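Glutathione transferase (Phanerochaete chrysosporium, PDB 4F0C) binds oxidized glutathione and, as a glutathione transferase, probably uses glutathione to conjugate or reduce small substrates. Local coordinates at residues A[9-14]-A[56-61]; A[50-55]-A[68-73]; A[61-66]-A[78-83]. All coordinates share one frame; numbering follows the deposited sequence.

How the contacts relate
All three contacts lie in the thioredoxin-like N-terminal domain and are built around the inner strand 60-63 and its neighbours. Contacts 1 and 3 are buried and share L61, the first across neighbouring strands, the second between strand 60-63 and helix 74-85. Contact 2 is only partly buried and fits the loop 50-55 against edge strand 69-72, beside the second subunit. Their chemistry follows this placement: contact 1 mixes a strand pairing with backbone binding of the glutathione disulfide, contact 2 stacks an amide on an indole and brings a glutamate to the ligand, and contact 3 sets a short tyrosine-aspartate hydrogen bond beside leucine and isoleucine packing.

Contact 1: residues A[9-14]-A[56-61]; sequences LFNHQV and GRIPAL. With GDS (oxidized glutathione disulfide), chain B; SO4 (sulfate ion), chain G.
I58 lays its CD1 methyl against the backbone where strand 7-11 runs out, 3.6 Å from the N of H12, and also touches CB of H12. Its CG1 sits between the backbone N and the carbonyl carbon (chi1 71°), and from there the branch extends to the N11-H12 peptide. The backbone of I58 faces the ligand and grips the cysteinyl residue of one glutathione half twice: N donates to O2 of GDS, and O of I58 accepts from N2 of GDS at 2.8 Å. This pairing, followed by the cis peptide bond before P59, is the cis-proline loop of the thioredoxin fold, which holds glutathione as a short strand-like partner. R57 adds its guanidinium, with O1 of GDS over the centre of one face and NH2 donating at 3.0 Å to O6 on the second half of GDS. Beyond the proline, L9 and L61 form an antiparallel non-hydrogen-bonded pair, and beside it N of F10 donates to O of A60 at 2.9 Å, nearly straight at 164°. CA of P59 approaches O of F10 at 3.2 Å as a CH...O contact, while CD1 of L9 packs alongside CB of P59 at 3.9 Å. L9 continues onto V21 and D22 of helix 18-28, P59 rests on S74 and I77 of helix 74-85, and strand 7-11 pairs on its other edge with strand 32-36.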
loop_
_atom_site.group_PDB
_atom_site.type_symbol
_atom_site.label_atom_id
_atom_site.label_comp_id
_atom_site.label_asym_id
_atom_site.label_seq_id
_atom_site.Cartn_x
_atom_site.Cartn_y
_atom_site.Cartn_z
ATOM N N LEU A 9 2.483 3.275 21.025
ATOM C CA LEU A 9 2.890 3.357 19.628
ATOM C C LEU A 9 4.324 2.850 19.510
ATOM O O LEU A 9 5.243 3.438 20.076
ATOM C CB LEU A 9 2.824 4.811 19.112
ATOM C CG LEU A 9 3.375 5.057 17.690
ATOM C CD1 LEU A 9 2.648 4.224 16.609
ATOM C CD2 LEU A 9 3.335 6.577 17.323
ATOM N N PHE A 10 4.524 1.763 18.776
ATOM C CA PHE A 10 5.868 1.315 18.489
ATOM C C PHE A 10 6.340 2.114 17.278
ATOM O O PHE A 10 5.728 2.078 16.209
ATOM C CB PHE A 10 5.904 -0.195 18.221
ATOM C CG PHE A 10 5.535 -1.032 19.428
ATOM C CD1 PHE A 10 6.473 -1.290 20.421
ATOM C CD2 PHE A 10 4.252 -1.555 19.565
ATOM C CE1 PHE A 10 6.158 -2.069 21.523
ATOM C CE2 PHE A 10 3.924 -2.351 20.671
ATOM C CZ PHE A 10 4.879 -2.586 21.657
ATOM N N ASN A 11 7.408 2.872 17.491
ATOM C CA ASN A 11 7.875 3.833 16.521
ATOM C C ASN A 11 9.378 3.626 16.280
ATOM O O ASN A 11 10.008 2.726 16.858
ATOM C CB ASN A 11 7.560 5.255 17.059
ATOM C CG ASN A 11 7.441 6.311 15.953
ATOM O OD1 ASN A 11 7.723 6.040 14.790
ATOM N ND2 ASN A 11 7.025 7.516 16.322
ATOM N N HIS A 12 9.956 4.460 15.421
ATOM C CA HIS A 12 11.400 4.510 15.224
ATOM C C HIS A 12 11.768 5.980 15.010
ATOM O O HIS A 12 10.973 6.735 14.426
ATOM C CB HIS A 12 11.835 3.692 13.991
ATOM C CG HIS A 12 13.317 3.500 13.907
ATOM N ND1 HIS A 12 14.105 4.164 12.994
ATOM C CD2 HIS A 12 14.166 2.762 14.667
ATOM C CE1 HIS A 12 15.372 3.823 13.170
ATOM N NE2 HIS A 12 15.435 2.976 14.183
ATOM N N GLN A 13 12.948 6.381 15.485
ATOM C CA GLN A 13 13.360 7.771 15.426
ATOM C C GLN A 13 13.631 8.226 13.991
ATOM O O GLN A 13 13.248 9.333 13.604
ATOM C CB GLN A 13 14.601 8.018 16.314
ATOM C CG GLN A 13 14.407 7.695 17.809
ATOM C CD GLN A 13 14.891 6.296 18.180
ATOM O OE1 GLN A 13 14.808 5.355 17.379
ATOM N NE2 GLN A 13 15.410 6.158 19.396
ATOM N N VAL A 14 14.292 7.382 13.201
ATOM C CA VAL A 14 14.700 7.782 11.854
ATOM C C VAL A 14 13.645 7.429 10.797
ATOM O O VAL A 14 13.333 8.249 9.932
ATOM C CB VAL A 14 16.037 7.139 11.448
ATOM C CG1 VAL A 14 16.409 7.562 10.016
ATOM C CG2 VAL A 14 17.144 7.540 12.432
ATOM N N GLY A 56 7.002 -7.814 11.292
ATOM C CA GLY A 56 8.236 -7.377 11.959
ATOM C C GLY A 56 8.734 -6.008 11.467
ATOM O O GLY A 56 9.944 -5.766 11.326
ATOM N N ARG A 57 7.798 -5.111 11.205
ATOM C CA ARG A 57 8.128 -3.729 10.826
ATOM C C ARG A 57 7.301 -2.774 11.680
ATOM O O ARG A 57 6.218 -3.122 12.142
ATOM C CB ARG A 57 7.865 -3.486 9.329
ATOM C CG ARG A 57 8.726 -4.362 8.413
ATOM C CD ARG A 57 8.502 -3.968 6.924
ATOM N NE ARG A 57 9.546 -3.080 6.396
ATOM C CZ ARG A 57 9.517 -2.498 5.192
ATOM N NH1 ARG A 57 8.467 -2.659 4.401
ATOM N NH2 ARG A 57 10.520 -1.723 4.795
ATOM N N ILE A 58 7.836 -1.583 11.934
ATOM C CA ILE A 58 7.084 -0.577 12.677
ATOM C C ILE A 58 6.363 0.350 11.679
ATOM O O ILE A 58 6.821 0.526 10.550
ATOM C CB ILE A 58 8.016 0.219 13.665
ATOM C CG1 ILE A 58 8.952 1.132 12.904
ATOM C CG2 ILE A 58 8.771 -0.733 14.608
ATOM C CD1 ILE A 58 8.416 2.528 12.782
ATOM N N PRO A 59 5.254 0.983 12.094
ATOM C CA PRO A 59 4.680 0.975 13.445
ATOM C C PRO A 59 3.707 -0.179 13.749
ATOM O O PRO A 59 3.231 -0.909 12.861
ATOM C CB PRO A 59 3.887 2.276 13.481
ATOM C CG PRO A 59 3.374 2.384 12.056
ATOM C CD PRO A 59 4.585 1.968 11.226
ATOM N N ALA A 60 3.422 -0.324 15.037
ATOM C CA ALA A 60 2.288 -1.116 15.491
ATOM C C ALA A 60 1.712 -0.314 16.648
ATOM O O ALA A 60 2.433 0.464 17.292
ATOM C CB ALA A 60 2.730 -2.533 15.977
ATOM N N LEU A 61 0.424 -0.512 16.908
ATOM C CA LEU A 61 -0.294 0.271 17.927
ATOM C C LEU A 61 -1.033 -0.684 18.837
ATOM O O LEU A 61 -1.706 -1.597 18.352
ATOM C CB LEU A 61 -1.337 1.173 17.246
ATOM C CG LEU A 61 -2.174 2.048 18.202
ATOM C CD1 LEU A 61 -1.467 3.357 18.401
ATOM C CD2 LEU A 61 -3.597 2.292 17.646
HETATM N N1 GDS B . 3.808 -0.442 4.746
HETATM C CA1 GDS B . 4.425 -0.348 6.124
HETATM C C1 GDS B . 3.713 0.762 6.995
HETATM O OE1 GDS B . 3.273 1.804 6.424
HETATM O OE2 GDS B . 3.556 0.502 8.222
HETATM C CB1 GDS B . 5.960 -0.025 6.056
HETATM C CG1 GDS B . 6.575 0.060 7.472
HETATM C CD1 GDS B . 8.060 0.198 7.348
HETATM O O1 GDS B . 8.670 0.267 6.295
HETATM N N2 GDS B . 8.717 0.252 8.561
HETATM C CA2 GDS B . 10.187 0.358 8.638
HETATM C C2 GDS B . 10.755 -0.832 9.374
HETATM O O2 GDS B . 10.198 -1.246 10.394
HETATM C CB2 GDS B . 10.609 1.586 9.479
HETATM S SG2 GDS B . 10.278 3.105 8.557
HETATM N N3 GDS B . 11.916 -1.339 8.909
HETATM C CA3 GDS B . 12.525 -2.443 9.597
HETATM C C3 GDS B . 12.970 -3.518 8.611
HETATM O OE3 GDS B . 13.727 -4.420 9.030
HETATM O OE4 GDS B . 12.475 -3.437 7.471
HETATM N N4 GDS B . 9.396 1.491 3.815
HETATM C CA4 GDS B . 8.587 1.449 2.588
HETATM C C4 GDS B . 7.181 2.035 2.910
HETATM O OE5 GDS B . 7.090 2.932 3.787
HETATM O OE6 GDS B . 6.237 1.564 2.243
HETATM C C5 GDS B . 10.749 1.716 3.759
HETATM O O5 GDS B . 11.367 1.901 2.709
HETATM C CA5 GDS B . 11.516 1.762 5.074
HETATM N N5 GDS B . 12.929 1.336 4.869
HETATM C CB5 GDS B . 11.455 3.202 5.594
HETATM S SG5 GDS B . 12.031 3.284 7.333
HETATM C CA6 GDS B . 14.340 -2.547 4.773
HETATM C C6 GDS B . 14.875 -2.549 3.285
HETATM O OE7 GDS B . 15.573 -3.514 2.906
HETATM O OE8 GDS B . 14.548 -1.578 2.570
HETATM N N6 GDS B . 14.362 -3.904 5.318
HETATM C CB6 GDS B . 15.230 -1.556 5.582
HETATM C CG6 GDS B . 14.907 -0.084 5.284
HETATM C CD6 GDS B . 13.446 0.228 5.581
HETATM O O6 GDS B . 12.732 -0.379 6.388
HETATM S S SO4 G . 18.613 1.914 14.563
HETATM O O1 SO4 G . 18.263 1.179 13.346
HETATM O O2 SO4 G . 19.841 1.356 15.118
HETATM O O3 SO4 G . 18.821 3.319 14.226
HETATM O O4 SO4 G . 17.536 1.792 15.545
#

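Contact 2: residues A[50-55]-A[68-73]; sequences TKYNPN and DFVVWE. With GDS (oxidized glutathione disulfide), chain B; SO4 (sulfate ion), chain C.
N53 lays its carboxamide flat over the indole of W72, the two planes 20° apart, in the loop that precedes the cis-proline of this thioredoxin-like domain. This is the tight part of the contact. OD1 of N53 stands over the centre of the ring system, 3.0 Å from CD2 of W72, while CB of N53 makes a CH-pi contact above the five-membered ring. CG of N53 is anti to its backbone N (chi1 -180°), which carries the amide out over the indole. An Asx turn holds it there: N of N55 donates to OD1 of N53 at 2.8 Å, from well above the carbonyl plane, and ND2 of N53 donates to O of R57, four residues on. P54 brings CD to 3.5 Å from NE1 of W72, and CB of N55 touches CZ3 of W72.

Toward Y52 the side chains meet at one apolar touch, CD1 of its ring against CG2 of V70 at 3.9 Å, while the carbonyl O of Y52 lies against CG1 of V70 and CD1 of W72. At the opposite end the fit is looser: a single water accepts from ND2 of N53 and ND2 of N55 and donates to OE2 of E73, bridging the segments. OD1 of N55 is taken by R146 of the second subunit, whose W105 meets the W72 indole edge-to-face. NE1 of W72 donates to a sulfate ion, probably from the crystallisation liquor, also held by R158, W105 and Q104 of that subunit. E73, at the N-cap position of helix 74-85, turns OE1, an oxygen also bonded by S111 of the second subunit, to the ligand, accepting from the amino group N1 of GDS at 2.7 Å.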
loop_
_atom_site.group_PDB
_atom_site.type_symbol
_atom_site.label_atom_id
_atom_site.label_comp_id
_atom_site.label_asym_id
_atom_site.label_seq_id
_atom_site.Cartn_x
_atom_site.Cartn_y
_atom_site.Cartn_z
ATOM N N THR A 50 7.405 -9.488 16.981
ATOM C CA THR A 50 6.610 -10.162 15.949
ATOM C C THR A 50 5.293 -10.677 16.526
ATOM O O THR A 50 4.333 -10.929 15.791
ATOM C CB THR A 50 7.390 -11.286 15.195
ATOM O OG1 THR A 50 7.787 -12.312 16.110
ATOM C CG2 THR A 50 8.625 -10.704 14.518
ATOM N N LYS A 51 5.229 -10.793 17.851
ATOM C CA LYS A 51 3.957 -11.127 18.499
ATOM C C LYS A 51 2.919 -10.026 18.268
ATOM O O LYS A 51 1.708 -10.285 18.272
ATOM C CB LYS A 51 4.145 -11.448 19.999
ATOM C CG LYS A 51 4.294 -10.238 20.923
ATOM C CD LYS A 51 4.600 -10.711 22.367
ATOM C CE LYS A 51 4.734 -9.540 23.333
ATOM N NZ LYS A 51 5.560 -9.847 24.534
ATOM N N TYR A 52 3.398 -8.797 18.053
ATOM C CA TYR A 52 2.528 -7.672 17.696
ATOM C C TYR A 52 2.357 -7.509 16.195
ATOM O O TYR A 52 1.276 -7.188 15.730
ATOM C CB TYR A 52 3.082 -6.369 18.251
ATOM C CG TYR A 52 3.109 -6.365 19.763
ATOM C CD1 TYR A 52 1.924 -6.444 20.491
ATOM C CD2 TYR A 52 4.306 -6.310 20.455
ATOM C CE1 TYR A 52 1.932 -6.459 21.876
ATOM C CE2 TYR A 52 4.326 -6.327 21.854
ATOM C CZ TYR A 52 3.133 -6.389 22.545
ATOM O OH TYR A 52 3.125 -6.400 23.912
ATOM N N ASN A 53 3.437 -7.694 15.443
ATOM C CA ASN A 53 3.359 -7.609 13.986
ATOM C C ASN A 53 4.164 -8.727 13.351
ATOM O O ASN A 53 5.398 -8.705 13.388
ATOM C CB ASN A 53 3.845 -6.228 13.489
ATOM C CG ASN A 53 3.769 -6.103 11.971
ATOM O OD1 ASN A 53 3.340 -7.038 11.313
ATOM N ND2 ASN A 53 4.157 -4.938 11.417
ATOM N N PRO A 54 3.480 -9.729 12.758
ATOM C CA PRO A 54 4.258 -10.842 12.193
ATOM C C PRO A 54 5.176 -10.380 11.071
ATOM O O PRO A 54 6.169 -11.067 10.810
ATOM C CB PRO A 54 3.186 -11.804 11.649
ATOM C CG PRO A 54 1.928 -10.956 11.489
ATOM C CD PRO A 54 2.021 -9.891 12.566
ATOM N N ASN A 55 4.842 -9.262 10.425
ATOM C CA ASN A 55 5.685 -8.660 9.382
ATOM C C ASN A 55 6.994 -8.083 9.975
ATOM O O ASN A 55 7.968 -7.880 9.246
ATOM C CB ASN A 55 4.939 -7.585 8.583
ATOM C CG ASN A 55 5.707 -7.147 7.321
ATOM O OD1 ASN A 55 6.339 -7.976 6.681
ATOM N ND2 ASN A 55 5.692 -5.850 7.001
ATOM N N ASP A 68 -6.399 -4.097 24.816
ATOM C CA ASP A 68 -5.077 -4.247 24.185
ATOM C C ASP A 68 -5.158 -4.685 22.732
ATOM O O ASP A 68 -4.310 -5.440 22.242
ATOM C CB ASP A 68 -4.169 -5.192 25.000
ATOM C CG ASP A 68 -3.724 -4.569 26.324
ATOM O OD1 ASP A 68 -3.719 -3.324 26.453
ATOM O OD2 ASP A 68 -3.393 -5.323 27.238
ATOM N N PHE A 69 -6.184 -4.205 22.043
ATOM C CA PHE A 69 -6.335 -4.475 20.611
ATOM C C PHE A 69 -5.107 -3.949 19.853
ATOM O O PHE A 69 -4.626 -2.846 20.133
ATOM C CB PHE A 69 -7.597 -3.757 20.106
ATOM C CG PHE A 69 -8.087 -4.240 18.759
ATOM C CD1 PHE A 69 -8.976 -5.307 18.683
ATOM C CD2 PHE A 69 -7.698 -3.596 17.578
ATOM C CE1 PHE A 69 -9.469 -5.744 17.460
ATOM C CE2 PHE A 69 -8.198 -4.033 16.321
ATOM C CZ PHE A 69 -9.078 -5.097 16.271
ATOM N N VAL A 70 -4.593 -4.737 18.908
ATOM C CA VAL A 70 -3.374 -4.366 18.167
ATOM C C VAL A 70 -3.657 -4.183 16.685
ATOM O O VAL A 70 -4.325 -5.015 16.073
ATOM C CB VAL A 70 -2.294 -5.490 18.282
ATOM C CG1 VAL A 70 -1.078 -5.179 17.377
ATOM C CG2 VAL A 70 -1.879 -5.720 19.764
ATOM N N VAL A 71 -3.117 -3.112 16.093
ATOM C CA VAL A 71 -3.175 -2.915 14.652
ATOM C C VAL A 71 -1.782 -2.514 14.141
ATOM O O VAL A 71 -1.057 -1.749 14.793
ATOM C CB VAL A 71 -4.214 -1.821 14.267
ATOM C CG1 VAL A 71 -4.277 -1.640 12.735
ATOM C CG2 VAL A 71 -5.617 -2.174 14.820
ATOM N N TRP A 72 -1.397 -3.053 12.992
ATOM C CA TRP A 72 -0.153 -2.634 12.348
ATOM C C TRP A 72 -0.457 -2.234 10.887
ATOM O O TRP A 72 -1.616 -2.295 10.481
ATOM C CB TRP A 72 0.935 -3.717 12.501
ATOM C CG TRP A 72 0.495 -5.168 12.093
ATOM C CD1 TRP A 72 -0.085 -6.144 12.911
ATOM C CD2 TRP A 72 0.641 -5.777 10.791
ATOM N NE1 TRP A 72 -0.308 -7.312 12.164
ATOM C CE2 TRP A 72 0.123 -7.103 10.874
ATOM C CE3 TRP A 72 1.180 -5.334 9.569
ATOM C CZ2 TRP A 72 0.120 -7.982 9.776
ATOM C CZ3 TRP A 72 1.173 -6.212 8.471
ATOM C CH2 TRP A 72 0.638 -7.525 8.588
ATOM N N GLU A 73 0.575 -1.850 10.129
ATOM C CA GLU A 73 0.446 -1.048 8.902
ATOM C C GLU A 73 0.029 0.361 9.296
ATOM O O GLU A 73 -1.107 0.588 9.739
ATOM C CB GLU A 73 -0.513 -1.636 7.849
ATOM C CG GLU A 73 0.069 -2.839 7.077
ATOM C CD GLU A 73 1.358 -2.492 6.321
ATOM O OE1 GLU A 73 1.431 -1.428 5.679
ATOM O OE2 GLU A 73 2.321 -3.295 6.386
HETATM N N1 GDS B . 3.808 -0.442 4.746
HETATM C CA1 GDS B . 4.425 -0.348 6.124
HETATM C C1 GDS B . 3.713 0.762 6.995
HETATM O OE1 GDS B . 3.273 1.804 6.424
HETATM O OE2 GDS B . 3.556 0.502 8.222
HETATM C CB1 GDS B . 5.960 -0.025 6.056
HETATM C CG1 GDS B . 6.575 0.060 7.472
HETATM C CD1 GDS B . 8.060 0.198 7.348
HETATM O O1 GDS B . 8.670 0.267 6.295
HETATM N N2 GDS B . 8.717 0.252 8.561
HETATM C CA2 GDS B . 10.187 0.358 8.638
HETATM C C2 GDS B . 10.755 -0.832 9.374
HETATM O O2 GDS B . 10.198 -1.246 10.394
HETATM C CB2 GDS B . 10.609 1.586 9.479
HETATM S SG2 GDS B . 10.278 3.105 8.557
HETATM N N3 GDS B . 11.916 -1.339 8.909
HETATM C CA3 GDS B . 12.525 -2.443 9.597
HETATM C C3 GDS B . 12.970 -3.518 8.611
HETATM O OE3 GDS B . 13.727 -4.420 9.030
HETATM O OE4 GDS B . 12.475 -3.437 7.471
HETATM N N4 GDS B . 9.396 1.491 3.815
HETATM C CA4 GDS B . 8.587 1.449 2.588
HETATM C C4 GDS B . 7.181 2.035 2.910
HETATM O OE5 GDS B . 7.090 2.932 3.787
HETATM O OE6 GDS B . 6.237 1.564 2.243
HETATM C C5 GDS B . 10.749 1.716 3.759
HETATM O O5 GDS B . 11.367 1.901 2.709
HETATM C CA5 GDS B . 11.516 1.762 5.074
HETATM N N5 GDS B . 12.929 1.336 4.869
HETATM C CB5 GDS B . 11.455 3.202 5.594
HETATM S SG5 GDS B . 12.031 3.284 7.333
HETATM C CA6 GDS B . 14.340 -2.547 4.773
HETATM C C6 GDS B . 14.875 -2.549 3.285
HETATM O OE7 GDS B . 15.573 -3.514 2.906
HETATM O OE8 GDS B . 14.548 -1.578 2.570
HETATM N N6 GDS B . 14.362 -3.904 5.318
HETATM C CB6 GDS B . 15.230 -1.556 5.582
HETATM C CG6 GDS B . 14.907 -0.084 5.284
HETATM C CD6 GDS B . 13.446 0.228 5.581
HETATM O O6 GDS B . 12.732 -0.379 6.388
HETATM S S SO4 C . -3.256 -10.440 12.884
HETATM O O1 SO4 C . -2.369 -9.333 12.496
HETATM O O2 SO4 C . -4.176 -10.015 13.917
HETATM O O3 SO4 C . -4.192 -10.874 11.821
HETATM O O4 SO4 C . -2.408 -11.532 13.271
HETATM O O HOH W 1 3.992 -3.801 8.437
#

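Contact 3: residues A[61-66]-A[78-83]; sequences LIDHYY and LLYIVE
Y80 donates its phenolic OH to OD2 of D63 over a short 2.5 Å. The carboxylate oxygen lies in the plane of the ring at its edge and is met on its anti side, with the two flat groups 85° apart. Y66 closes in on the same hydroxyl, its CD2 3.2 Å from OH of Y80. Nearer the backbone end of the ring, CD2 of L61 meets CD2 of Y80 at 3.9 Å and also reaches CG1 of I81. The Y80 side chain leaves the helix with CG anti to the backbone N (chi1 172°), spanning the gap to the strand. The axes of 61-63 and 78-83 run 10.9 Å apart and 23° from parallel, a helix lying over the sheet of the thioredoxin-like fold. An alanine in place of Y80 would probably leave OD2 of D63 with Y85 alone of its two hydroxyl partners and open a gap beside L61. D63 is itself fixed by an Asx turn, OD1 accepting from N of Y65, and by Q6 and Y85, which bond OD1 and OD2 respectively. The F69 ring meets that of Y80 with the planes nearly parallel, and OH of Y66 bonds D97 of the second subunit.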
loop_
_atom_site.group_PDB
_atom_site.type_symbol
_atom_site.label_atom_id
_atom_site.label_comp_id
_atom_site.label_asym_id
_atom_site.label_seq_id
_atom_site.Cartn_x
_atom_site.Cartn_y
_atom_site.Cartn_z
ATOM N N LEU A 61 0.424 -0.512 16.908
ATOM C CA LEU A 61 -0.294 0.271 17.927
ATOM C C LEU A 61 -1.033 -0.684 18.837
ATOM O O LEU A 61 -1.706 -1.597 18.352
ATOM C CB LEU A 61 -1.337 1.173 17.246
ATOM C CG LEU A 61 -2.174 2.048 18.202
ATOM C CD1 LEU A 61 -1.467 3.357 18.401
ATOM C CD2 LEU A 61 -3.597 2.292 17.646
ATOM N N ILE A 62 -0.905 -0.498 20.149
ATOM C CA ILE A 62 -1.765 -1.229 21.093
ATOM C C ILE A 62 -2.743 -0.267 21.727
ATOM O O ILE A 62 -2.322 0.769 22.252
ATOM C CB ILE A 62 -0.978 -1.857 22.256
ATOM C CG1 ILE A 62 0.172 -2.731 21.731
ATOM C CG2 ILE A 62 -1.929 -2.696 23.168
ATOM C CD1 ILE A 62 1.114 -3.129 22.828
ATOM N N ASP A 63 -4.037 -0.591 21.674
ATOM C CA ASP A 63 -5.059 0.227 22.312
ATOM C C ASP A 63 -5.388 -0.367 23.698
ATOM O O ASP A 63 -6.170 -1.316 23.855
ATOM C CB ASP A 63 -6.289 0.321 21.401
ATOM C CG ASP A 63 -7.354 1.273 21.926
ATOM O OD1 ASP A 63 -7.297 1.712 23.119
ATOM O OD2 ASP A 63 -8.286 1.539 21.128
ATOM N N HIS A 64 -4.767 0.189 24.726
ATOM C CA HIS A 64 -4.933 -0.357 26.061
ATOM C C HIS A 64 -6.358 -0.188 26.612
ATOM O O HIS A 64 -6.732 -0.879 27.553
ATOM C CB HIS A 64 -3.898 0.251 27.022
ATOM C CG HIS A 64 -2.479 0.022 26.597
ATOM N ND1 HIS A 64 -1.928 -1.240 26.500
ATOM C CD2 HIS A 64 -1.495 0.890 26.262
ATOM C CE1 HIS A 64 -0.668 -1.136 26.112
ATOM N NE2 HIS A 64 -0.374 0.147 25.975
ATOM N N TYR A 65 -7.132 0.746 26.049
ATOM C CA TYR A 65 -8.481 1.019 26.567
ATOM C C TYR A 65 -9.510 0.221 25.756
ATOM O O TYR A 65 -10.714 0.360 25.951
ATOM C CB TYR A 65 -8.834 2.514 26.498
ATOM C CG TYR A 65 -7.951 3.451 27.323
ATOM C CD1 TYR A 65 -6.913 2.967 28.131
ATOM C CD2 TYR A 65 -8.199 4.843 27.321
ATOM C CE1 TYR A 65 -6.106 3.874 28.896
ATOM C CE2 TYR A 65 -7.421 5.722 28.057
ATOM C CZ TYR A 65 -6.372 5.248 28.827
ATOM O OH TYR A 65 -5.607 6.168 29.541
ATOM N N TYR A 66 -9.019 -0.609 24.846
ATOM C CA TYR A 66 -9.897 -1.518 24.099
ATOM C C TYR A 66 -9.317 -2.935 24.159
ATOM O O TYR A 66 -9.062 -3.546 23.129
ATOM C CB TYR A 66 -10.020 -1.023 22.660
ATOM C CG TYR A 66 -11.089 -1.721 21.822
ATOM C CD1 TYR A 66 -12.400 -1.841 22.292
ATOM C CD2 TYR A 66 -10.774 -2.242 20.569
ATOM C CE1 TYR A 66 -13.391 -2.465 21.505
ATOM C CE2 TYR A 66 -11.746 -2.861 19.779
ATOM C CZ TYR A 66 -13.054 -2.969 20.256
ATOM O OH TYR A 66 -14.031 -3.582 19.485
ATOM N N LEU A 78 -4.081 4.467 11.082
ATOM C CA LEU A 78 -4.775 5.752 10.920
ATOM C C LEU A 78 -6.287 5.538 10.804
ATOM O O LEU A 78 -7.051 6.253 11.444
ATOM C CB LEU A 78 -4.273 6.544 9.701
ATOM C CG LEU A 78 -2.780 6.928 9.665
ATOM C CD1 LEU A 78 -2.393 7.583 8.310
ATOM C CD2 LEU A 78 -2.407 7.864 10.848
ATOM N N LEU A 79 -6.698 4.561 10.000
ATOM C CA LEU A 79 -8.114 4.241 9.844
ATOM C C LEU A 79 -8.731 3.786 11.151
ATOM O O LEU A 79 -9.851 4.179 11.469
ATOM C CB LEU A 79 -8.307 3.181 8.729
ATOM C CG LEU A 79 -8.136 3.819 7.340
ATOM C CD1 LEU A 79 -7.799 2.745 6.288
ATOM C CD2 LEU A 79 -9.434 4.598 6.927
ATOM N N TYR A 80 -8.018 2.935 11.888
ATOM C CA TYR A 80 -8.504 2.423 13.171
ATOM C C TYR A 80 -8.785 3.608 14.103
ATOM O O TYR A 80 -9.860 3.713 14.697
ATOM C CB TYR A 80 -7.464 1.500 13.833
ATOM C CG TYR A 80 -7.825 1.072 15.272
ATOM C CD1 TYR A 80 -8.693 0.007 15.512
ATOM C CD2 TYR A 80 -7.293 1.757 16.369
ATOM C CE1 TYR A 80 -9.041 -0.380 16.833
ATOM C CE2 TYR A 80 -7.644 1.398 17.699
ATOM C CZ TYR A 80 -8.501 0.333 17.912
ATOM O OH TYR A 80 -8.821 -0.035 19.204
ATOM N N ILE A 81 -7.815 4.503 14.203
ATOM C CA ILE A 81 -7.950 5.625 15.120
ATOM C C ILE A 81 -9.138 6.525 14.756
ATOM O O ILE A 81 -9.925 6.927 15.641
ATOM C CB ILE A 81 -6.658 6.443 15.189
ATOM C CG1 ILE A 81 -5.557 5.602 15.844
ATOM C CG2 ILE A 81 -6.888 7.739 16.033
ATOM C CD1 ILE A 81 -4.163 6.196 15.707
ATOM N N VAL A 82 -9.290 6.863 13.474
ATOM C CA VAL A 82 -10.425 7.736 13.129
ATOM C C VAL A 82 -11.781 7.029 13.207
ATOM O O VAL A 82 -12.787 7.667 13.556
ATOM C CB VAL A 82 -10.289 8.496 11.773
ATOM C CG1 VAL A 82 -9.069 9.436 11.810
ATOM C CG2 VAL A 82 -10.237 7.528 10.571
ATOM N N GLU A 83 -11.841 5.744 12.872
ATOM C CA GLU A 83 -13.109 5.042 13.023
ATOM C C GLU A 83 -13.589 5.058 14.479
ATOM O O GLU A 83 -14.771 5.309 14.774
ATOM C CB GLU A 83 -13.003 3.613 12.475
ATOM C CG GLU A 83 -13.075 3.582 10.949
ATOM C CD GLU A 83 -14.493 3.831 10.431
ATOM O OE1 GLU A 83 -14.648 4.213 9.253
ATOM O OE2 GLU A 83 -15.454 3.636 11.203
#